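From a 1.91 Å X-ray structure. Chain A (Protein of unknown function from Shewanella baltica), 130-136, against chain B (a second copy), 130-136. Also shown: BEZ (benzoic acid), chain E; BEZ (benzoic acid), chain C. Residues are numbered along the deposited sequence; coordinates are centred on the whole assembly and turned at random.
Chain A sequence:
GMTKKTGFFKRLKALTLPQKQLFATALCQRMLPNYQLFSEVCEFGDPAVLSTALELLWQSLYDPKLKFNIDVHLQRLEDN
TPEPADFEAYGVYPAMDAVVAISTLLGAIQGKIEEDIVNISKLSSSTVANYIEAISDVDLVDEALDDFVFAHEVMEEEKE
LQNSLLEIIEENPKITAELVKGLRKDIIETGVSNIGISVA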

ATOM      1  N   ASN A 130       8.440  -0.230   9.291  1.00 47.65           N
ATOM      2  CA  ASN A 130       9.575  -1.109   8.997  1.00 46.02           C
ATOM      3  C   ASN A 130       9.471  -1.647   7.589  1.00 45.97           C
ATOM      4  O   ASN A 130      10.474  -1.741   6.876  1.00 46.76           O
ATOM      5  CB  ASN A 130       9.654  -2.290   9.965  1.00 48.21           C
ATOM      6  CG  ASN A 130      10.109  -1.900  11.332  1.00 49.01           C
ATOM      7  OD1 ASN A 130      10.727  -0.849  11.536  1.00 50.18           O
ATOM      8  ND2 ASN A 130       9.791  -2.737  12.300  1.00 48.52           N
ATOM      9  N   TYR A 131       8.238  -1.944   7.188  1.00 45.50           N
ATOM     10  CA  TYR A 131       7.912  -2.350   5.825  1.00 46.27           C
ATOM     11  C   TYR A 131       8.329  -1.287   4.827  1.00 45.94           C
ATOM     12  O   TYR A 131       9.041  -1.586   3.880  1.00 44.62           O
ATOM     13  CB  TYR A 131       6.413  -2.648   5.695  1.00 47.24           C
ATOM     14  CG  TYR A 131       5.998  -3.108   4.318  1.00 49.11           C
ATOM     15  CD1 TYR A 131       6.275  -4.387   3.898  1.00 53.42           C
ATOM     16  CD2 TYR A 131       5.330  -2.262   3.435  1.00 46.65           C
ATOM     17  CE1 TYR A 131       5.920  -4.812   2.647  1.00 47.87           C
ATOM     18  CE2 TYR A 131       4.957  -2.690   2.162  1.00 44.83           C
ATOM     19  CZ  TYR A 131       5.252  -3.979   1.794  1.00 48.30           C
ATOM     20  OH  TYR A 131       4.927  -4.483   0.572  1.00 45.61           O
ATOM     21  N   ILE A 132       7.910  -0.043   5.073  1.00 45.08           N
ATOM     22  CA  ILE A 132       8.266   1.100   4.218  1.00 44.35           C
ATOM     23  C   ILE A 132       9.763   1.329   4.221  1.00 43.42           C
ATOM     24  O   ILE A 132      10.375   1.502   3.162  1.00 44.62           O
ATOM     25  CB  ILE A 132       7.574   2.370   4.684  1.00 46.41           C
ATOM     26  CG1 ILE A 132       6.052   2.262   4.462  1.00 41.27           C
ATOM     27  CG2 ILE A 132       8.181   3.610   3.979  1.00 41.60           C
ATOM     28  CD1 ILE A 132       5.219   3.311   5.161  1.00 35.96           C
ATOM     29  N   GLU A 133      10.356   1.282   5.408  1.00 45.68           N
ATOM     30  CA  GLU A 133      11.792   1.580   5.558  1.00 46.94           C
ATOM     31  C   GLU A 133      12.691   0.452   5.026  1.00 47.75           C
ATOM     32  O   GLU A 133      13.812   0.716   4.585  1.00 46.04           O
ATOM     33  CB  GLU A 133      12.142   1.953   7.000  1.00 46.34           C
ATOM     34  CG  GLU A 133      11.746   3.362   7.429  1.00 44.29           C
ATOM     35  CD  GLU A 133      11.606   3.487   8.944  1.00 53.58           C
ATOM     36  OE1 GLU A 133      12.190   2.674   9.668  1.00 73.35           O
ATOM     37  OE2 GLU A 133      10.870   4.345   9.447  1.00 52.31           O
ATOM     38  N   ALA A 134      12.183  -0.777   5.020  1.00 48.90           N
ATOM     39  CA  ALA A 134      12.908  -1.953   4.515  1.00 51.12           C
ATOM     40  C   ALA A 134      13.393  -1.742   3.094  1.00 51.70           C
ATOM     41  O   ALA A 134      14.503  -2.046   2.748  1.00 47.85           O
ATOM     42  CB  ALA A 134      11.991  -3.187   4.547  1.00 52.98           C
ATOM     43  N   ILE A 135      12.502  -1.225   2.274  1.00 55.36           N
ATOM     44  CA  ILE A 135      12.753  -1.062   0.846  1.00 57.52           C
ATOM     45  C   ILE A 135      13.520   0.247   0.583  1.00 53.54           C
ATOM     46  O   ILE A 135      14.538   0.265  -0.108  1.00 54.06           O
ATOM     47  CB  ILE A 135      11.368  -1.106   0.125  1.00 59.74           C
ATOM     48  CG1 ILE A 135      11.358  -0.391  -1.248  1.00 64.95           C
ATOM     49  CG2 ILE A 135      10.346  -0.539   1.047  1.00 57.97           C
ATOM     50  N   SER A 136      13.049   1.316   1.208  1.00 47.75           N
ATOM     51  CA  SER A 136      13.491   2.672   0.900  1.00 46.65           C
ATOM     52  C   SER A 136      14.986   2.928   0.859  1.00 44.85           C
ATOM     53  O   SER A 136      15.493   3.588  -0.054  1.00 41.44           O
ATOM     54  CB  SER A 136      12.869   3.609   1.913  1.00 45.84           C
ATOM     55  OG  SER A 136      11.472   3.739   1.660  1.00 57.04           O
TER
HETATM   56  C   BEZ E 203       5.871  -9.542   2.004  1.00 42.19           C
HETATM   57  O1  BEZ E 203       5.327  -8.562   1.401  1.00 41.62           O
HETATM   58  O2  BEZ E 203       7.034  -9.961   1.715  1.00 42.44           O
HETATM   59  C1  BEZ E 203       5.114 -10.242   3.080  1.00 45.92           C
HETATM   60  C2  BEZ E 203       5.201 -11.648   3.210  1.00 37.52           C
HETATM   61  C3  BEZ E 203       4.473 -12.269   4.224  1.00 35.40           C
HETATM   62  C4  BEZ E 203       3.691 -11.509   5.091  1.00 37.35           C
HETATM   63  C5  BEZ E 203       3.613 -10.122   4.949  1.00 45.68           C
HETATM   64  C6  BEZ E 203       4.340  -9.470   3.938  1.00 37.61           C
HETATM   65  C   BEZ C 203      10.255   4.696  -1.522  1.00 42.19           C
HETATM   66  O1  BEZ C 203       9.229   4.188  -0.966  1.00 41.62           O
HETATM   67  O2  BEZ C 203      11.438   4.410  -1.163  1.00 42.44           O
HETATM   68  C1  BEZ C 203      10.069   5.679  -2.626  1.00 45.92           C
HETATM   69  C2  BEZ C 203      10.924   6.803  -2.728  1.00 37.52           C
HETATM   70  C3  BEZ C 203      10.714   7.705  -3.770  1.00 35.40           C
HETATM   71  C4  BEZ C 203       9.692   7.487  -4.691  1.00 37.35           C
HETATM   72  C5  BEZ C 203       8.855   6.376  -4.576  1.00 45.68           C
HETATM   73  C6  BEZ C 203       9.047   5.447  -3.538  1.00 37.61           C
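Chain B 130-136: NYIEAIS

Two isoleucines meet at the centre of this contact: Ile A135 CB lies 4.4 Å from Ile B135 CB, and their CA atoms, 5.4 Å apart, are the nearest pair across the stretches. An exact two-fold axis relates the copies, so every contact away from this pair occurs twice. Residues 130-136 of chain B are helical throughout, as in chain A, and both helices begin earlier in their chains. Their axes cross almost at right angles, 91° between N-to-C directions, and approach to 9.0 Å; so steep a crossing confines the contact to a small patch, with 330 Å² buried over both sides. The CA-to-CB bonds of Ile B135 and Ala B134 point toward chain A. Ile B135 has a t chi1, and its CD1 is not modelled, so CG1 is the last atom seen on that branch. CG1 of Ile B135 packs 3.9 Å from CE1 of Tyr A131 and, more loosely, 4.5 Å from CB of Ala A134. In the symmetric half, Tyr B131 CE1 lies 3.9 Å from Ile A135 CG1, and Ala B134 CB lies 4.5 Å from the same CG1 atom. The CA-to-CB bond of Tyr B131, also t at chi1, runs sideways to chain A, but the end of its side chain comes nearer. Ile B132 points away, while Asn B130 and Glu B133 stay out of reach. No hydrogen bond joins the modelled atoms of the two stretches. Polar groups appear farther out, where each benzoic acid lies near both chains: Ser B136 OG is 2.9 Å from O2 of the chain E ligand, whose O1 sits at the ring edge of Tyr A131, 4.0 Å from CE1. The chain C ligand likewise places O2 2.9 Å from Ser A136 OG and O1 4.0 Å from Tyr B131 CE1.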

ATOM      1  N   ASN B 130       7.665  -4.610  -8.809  1.00 47.65           N
ATOM      2  CA  ASN B 130       9.079  -4.497  -8.440  1.00 46.02           C
ATOM      3  C   ASN B 130       9.210  -3.967  -7.031  1.00 45.97           C
ATOM      4  O   ASN B 130      10.058  -4.429  -6.263  1.00 46.76           O
ATOM      5  CB  ASN B 130       9.848  -3.570  -9.382  1.00 48.21           C
ATOM      6  CG  ASN B 130      10.086  -4.169 -10.729  1.00 49.01           C
ATOM      7  OD1 ASN B 130      10.033  -5.390 -10.916  1.00 50.18           O
ATOM      8  ND2 ASN B 130      10.335  -3.311 -11.698  1.00 48.52           N
ATOM      9  N   TYR B 131       8.325  -3.034  -6.693  1.00 45.50           N
ATOM     10  CA  TYR B 131       8.203  -2.493  -5.343  1.00 46.27           C
ATOM     11  C   TYR B 131       7.910  -3.594  -4.342  1.00 45.94           C
ATOM     12  O   TYR B 131       8.616  -3.720  -3.352  1.00 44.62           O
ATOM     13  CB  TYR B 131       7.112  -1.416  -5.291  1.00 47.24           C
ATOM     14  CG  TYR B 131       6.943  -0.781  -3.931  1.00 49.11           C
ATOM     15  CD1 TYR B 131       7.856   0.140  -3.476  1.00 53.42           C
ATOM     16  CD2 TYR B 131       5.873  -1.104  -3.100  1.00 46.65           C
ATOM     17  CE1 TYR B 131       7.726   0.712  -2.239  1.00 47.87           C
ATOM     18  CE2 TYR B 131       5.728  -0.521  -1.842  1.00 44.83           C
ATOM     19  CZ  TYR B 131       6.664   0.398  -1.438  1.00 48.30           C
ATOM     20  OH  TYR B 131       6.604   1.018  -0.228  1.00 45.61           O
ATOM     21  N   ILE B 132       6.889  -4.405  -4.630  1.00 45.08           N
ATOM     22  CA  ILE B 132       6.509  -5.540  -3.777  1.00 44.35           C
ATOM     23  C   ILE B 132       7.630  -6.556  -3.701  1.00 43.42           C
ATOM     24  O   ILE B 132       7.986  -7.020  -2.613  1.00 44.62           O
ATOM     25  CB  ILE B 132       5.259  -6.227  -4.300  1.00 46.41           C
ATOM     26  CG1 ILE B 132       4.039  -5.295  -4.160  1.00 41.27           C
ATOM     27  CG2 ILE B 132       5.043  -7.584  -3.583  1.00 41.60           C
ATOM     28  CD1 ILE B 132       2.805  -5.723  -4.921  1.00 35.96           C
ATOM     29  N   GLU B 133       8.215  -6.863  -4.853  1.00 45.68           N
ATOM     30  CA  GLU B 133       9.255  -7.905  -4.929  1.00 46.94           C
ATOM     31  C   GLU B 133      10.596  -7.451  -4.330  1.00 47.75           C
ATOM     32  O   GLU B 133      11.360  -8.280  -3.833  1.00 46.04           O
ATOM     33  CB  GLU B 133       9.420  -8.432  -6.356  1.00 46.34           C
ATOM     34  CG  GLU B 133       8.338  -9.398  -6.829  1.00 44.29           C
ATOM     35  CD  GLU B 133       8.235  -9.449  -8.351  1.00 53.58           C
ATOM     36  OE1 GLU B 133       9.209  -9.105  -9.029  1.00 73.35           O
ATOM     37  OE2 GLU B 133       7.177  -9.768  -8.907  1.00 52.31           O
ATOM     38  N   ALA B 134      10.849  -6.145  -4.332  1.00 48.90           N
ATOM     39  CA  ALA B 134      12.073  -5.555  -3.768  1.00 51.12           C
ATOM     40  C   ALA B 134      12.283  -5.974  -2.327  1.00 51.70           C
ATOM     41  O   ALA B 134      13.356  -6.327  -1.915  1.00 47.85           O
ATOM     42  CB  ALA B 134      11.991  -4.020  -3.831  1.00 52.98           C
ATOM     43  N   ILE B 135      11.212  -5.901  -1.565  1.00 55.36           N
ATOM     44  CA  ILE B 135      11.252  -6.152  -0.128  1.00 57.52           C
ATOM     45  C   ILE B 135      11.156  -7.662   0.154  1.00 53.54           C
ATOM     46  O   ILE B 135      11.956  -8.227   0.900  1.00 54.06           O
ATOM     47  CB  ILE B 135      10.083  -5.341   0.516  1.00 59.74           C
ATOM     48  CG1 ILE B 135       9.607  -5.909   1.874  1.00 64.95           C
ATOM     49  CG2 ILE B 135       8.970  -5.266  -0.470  1.00 57.97           C
ATOM     50  N   SER B 136      10.209  -8.306  -0.513  1.00 47.75           N
ATOM     51  CA  SER B 136       9.813  -9.676  -0.203  1.00 46.65           C
ATOM     52  C   SER B 136      10.915 -10.711  -0.085  1.00 44.85           C
ATOM     53  O   SER B 136      10.924 -11.527   0.844  1.00 41.44           O
ATOM     54  CB  SER B 136       8.835 -10.131  -1.264  1.00 45.84           C
ATOM     55  OG  SER B 136       7.586  -9.466  -1.090  1.00 57.04           O
TER